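Local coordinates for protein Aln2 (Streptomyces sp. CM020, PDB 6P7L) that probably takes part in the biosynthesis of the aromatic polyketide antibiotic alnumycin, as a SnoaL-like member of the NTF2-like superfamily, at residues V38-F43 against D143-V148. Residues are numbered along the deposited sequence; the frame is centred on the assembly and turned at random.
Sequences VEVTQF and DTLVRV
Glu-39 and Arg-147 form a two-pronged salt bridge between a helix and a strand. NH1 of Arg-147 gives a hydrogen bond to Glu-39 OE2 (2.7 Å), which accepts it through its syn lone pair. NH2 of Arg-147 reaches Glu-39 OE1 (2.8 Å), also on the syn side but 29° out of the carboxylate plane. The guanidinium thus meets the acid end-on, and the two flat groups are nearly coplanar. Glu-39 gets there fully stretched, with CG anti to the backbone N (chi1 -170°). Arg-147 instead is bent at chi3, and its end turns in to the helix. NH1 also bonds to Gly-150 O, in the turn that follows the strand, which helps fix the guanidinium.

Leu-145 makes the apolar part of the contact. Its CD2 lies 3.8 Å from Phe-43 CE2, approaching the ring obliquely. CD1 lies more loosely against Val-40 CG2, 4.2 Å away.

Helix 34-52 packs across the curved mixed sheet of the NTF2-like fold; the axes of 38-43 and 143-148 run at 105° to each other. Glu-39 and Phe-43 also touch Leu-152 and Ser-154 of adjacent strand 151-161, while Leu-145 touches Val-116 of strand 116-127. The Gln-42 amide hydrogen-bonds to Met-106 O and Val-108 N of the second subunit.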
loop_
_atom_site.group_PDB
_atom_site.type_symbol
_atom_site.label_atom_id
_atom_site.label_comp_id
_atom_site.label_asym_id
_atom_site.label_seq_id
_atom_site.Cartn_x
_atom_site.Cartn_y
_atom_site.Cartn_z
ATOM N N VAL A 38 12.053 -4.882 6.604
ATOM C CA VAL A 38 11.114 -4.715 7.701
ATOM C C VAL A 38 11.421 -3.427 8.457
ATOM O O VAL A 38 10.511 -2.667 8.801
ATOM C CB VAL A 38 11.147 -5.943 8.618
ATOM C CG1 VAL A 38 10.379 -5.715 9.912
ATOM C CG2 VAL A 38 10.565 -7.156 7.884
ATOM N N GLU A 39 12.707 -3.164 8.715
ATOM C CA GLU A 39 13.111 -1.964 9.445
ATOM C C GLU A 39 12.658 -0.697 8.725
ATOM O O GLU A 39 12.205 0.269 9.365
ATOM C CB GLU A 39 14.619 -1.954 9.620
ATOM C CG GLU A 39 15.091 -0.870 10.561
ATOM C CD GLU A 39 16.575 -0.848 10.753
ATOM O OE1 GLU A 39 17.324 -1.499 9.967
ATOM O OE2 GLU A 39 16.987 -0.178 11.727
ATOM N N VAL A 40 12.792 -0.684 7.393
ATOM C CA VAL A 40 12.357 0.446 6.580
ATOM C C VAL A 40 10.842 0.623 6.651
ATOM O O VAL A 40 10.348 1.746 6.817
ATOM C CB VAL A 40 12.847 0.273 5.126
ATOM C CG1 VAL A 40 12.198 1.296 4.191
ATOM C CG2 VAL A 40 14.361 0.391 5.047
ATOM N N THR A 41 10.075 -0.466 6.547
ATOM C CA THR A 41 8.620 -0.299 6.609
ATOM C C THR A 41 8.196 0.292 7.942
ATOM O O THR A 41 7.240 1.081 8.009
ATOM C CB THR A 41 7.849 -1.606 6.398
ATOM O OG1 THR A 41 7.962 -2.481 7.540
ATOM C CG2 THR A 41 8.287 -2.333 5.121
ATOM N N GLN A 42 8.871 -0.102 9.014
ATOM C CA GLN A 42 8.494 0.366 10.351
ATOM C C GLN A 42 8.919 1.814 10.548
ATOM O O GLN A 42 8.210 2.594 11.191
ATOM C CB GLN A 42 9.102 -0.541 11.427
ATOM C CG GLN A 42 8.599 -1.979 11.329
ATOM C CD GLN A 42 7.088 -2.036 11.366
ATOM O OE1 GLN A 42 6.469 -1.820 12.413
ATOM N NE2 GLN A 42 6.485 -2.202 10.186
ATOM N N PHE A 43 10.094 2.187 10.028
ATOM C CA PHE A 43 10.511 3.584 10.074
ATOM C C PHE A 43 9.475 4.491 9.418
ATOM O O PHE A 43 9.062 5.505 9.987
ATOM C CB PHE A 43 11.858 3.743 9.377
ATOM C CG PHE A 43 12.307 5.181 9.261
ATOM C CD1 PHE A 43 12.903 5.837 10.319
ATOM C CD2 PHE A 43 12.127 5.862 8.062
ATOM C CE1 PHE A 43 13.319 7.148 10.180
ATOM C CE2 PHE A 43 12.511 7.160 7.932
ATOM C CZ PHE A 43 13.109 7.809 8.996
ATOM N N ASP A 143 14.333 8.835 -1.209
ATOM C CA ASP A 143 14.917 9.106 0.093
ATOM C C ASP A 143 16.299 8.475 0.219
ATOM O O ASP A 143 16.598 7.456 -0.411
ATOM C CB ASP A 143 14.077 8.502 1.247
ATOM C CG ASP A 143 12.808 9.261 1.547
ATOM O OD1 ASP A 143 12.694 10.451 1.174
ATOM O OD2 ASP A 143 11.908 8.594 2.151
ATOM N N THR A 144 17.122 9.027 1.100
ATOM C CA THR A 144 18.243 8.271 1.640
ATOM C C THR A 144 18.069 8.229 3.151
ATOM O O THR A 144 17.655 9.230 3.772
ATOM C CB THR A 144 19.625 8.854 1.290
ATOM O OG1 THR A 144 19.837 10.061 2.023
ATOM C CG2 THR A 144 19.740 9.092 -0.196
ATOM N N LEU A 145 18.344 7.057 3.718
ATOM C CA LEU A 145 18.304 6.829 5.153
ATOM C C LEU A 145 19.686 6.419 5.634
ATOM O O LEU A 145 20.466 5.779 4.909
ATOM C CB LEU A 145 17.283 5.739 5.538
ATOM C CG LEU A 145 15.939 5.814 4.832
ATOM C CD1 LEU A 145 15.117 4.547 5.073
ATOM C CD2 LEU A 145 15.207 7.050 5.259
ATOM N N VAL A 146 19.981 6.780 6.878
ATOM C CA VAL A 146 21.252 6.435 7.492
ATOM C C VAL A 146 20.975 5.920 8.894
ATOM O O VAL A 146 19.953 6.229 9.501
ATOM C CB VAL A 146 22.225 7.622 7.528
ATOM C CG1 VAL A 146 22.600 8.046 6.122
ATOM C CG2 VAL A 146 21.641 8.797 8.345
ATOM N N ARG A 147 21.909 5.137 9.411
ATOM C CA ARG A 147 21.785 4.544 10.737
ATOM C C ARG A 147 22.544 5.394 11.754
ATOM O O ARG A 147 23.722 5.695 11.553
ATOM C CB ARG A 147 22.323 3.114 10.721
ATOM C CG ARG A 147 21.944 2.276 11.910
ATOM C CD ARG A 147 22.363 0.833 11.656
ATOM N NE ARG A 147 21.697 0.291 10.465
ATOM C CZ ARG A 147 20.422 -0.076 10.440
ATOM N NH1 ARG A 147 19.713 0.049 11.553
ATOM N NH2 ARG A 147 19.860 -0.559 9.316
ATOM N N VAL A 148 21.864 5.790 12.835
ATOM C CA VAL A 148 22.469 6.606 13.886
ATOM C C VAL A 148 22.160 5.942 15.209
ATOM O O VAL A 148 20.983 5.778 15.563
ATOM C CB VAL A 148 21.943 8.058 13.873
ATOM C CG1 VAL A 148 22.557 8.872 15.001
ATOM C CG2 VAL A 148 22.243 8.680 12.528
#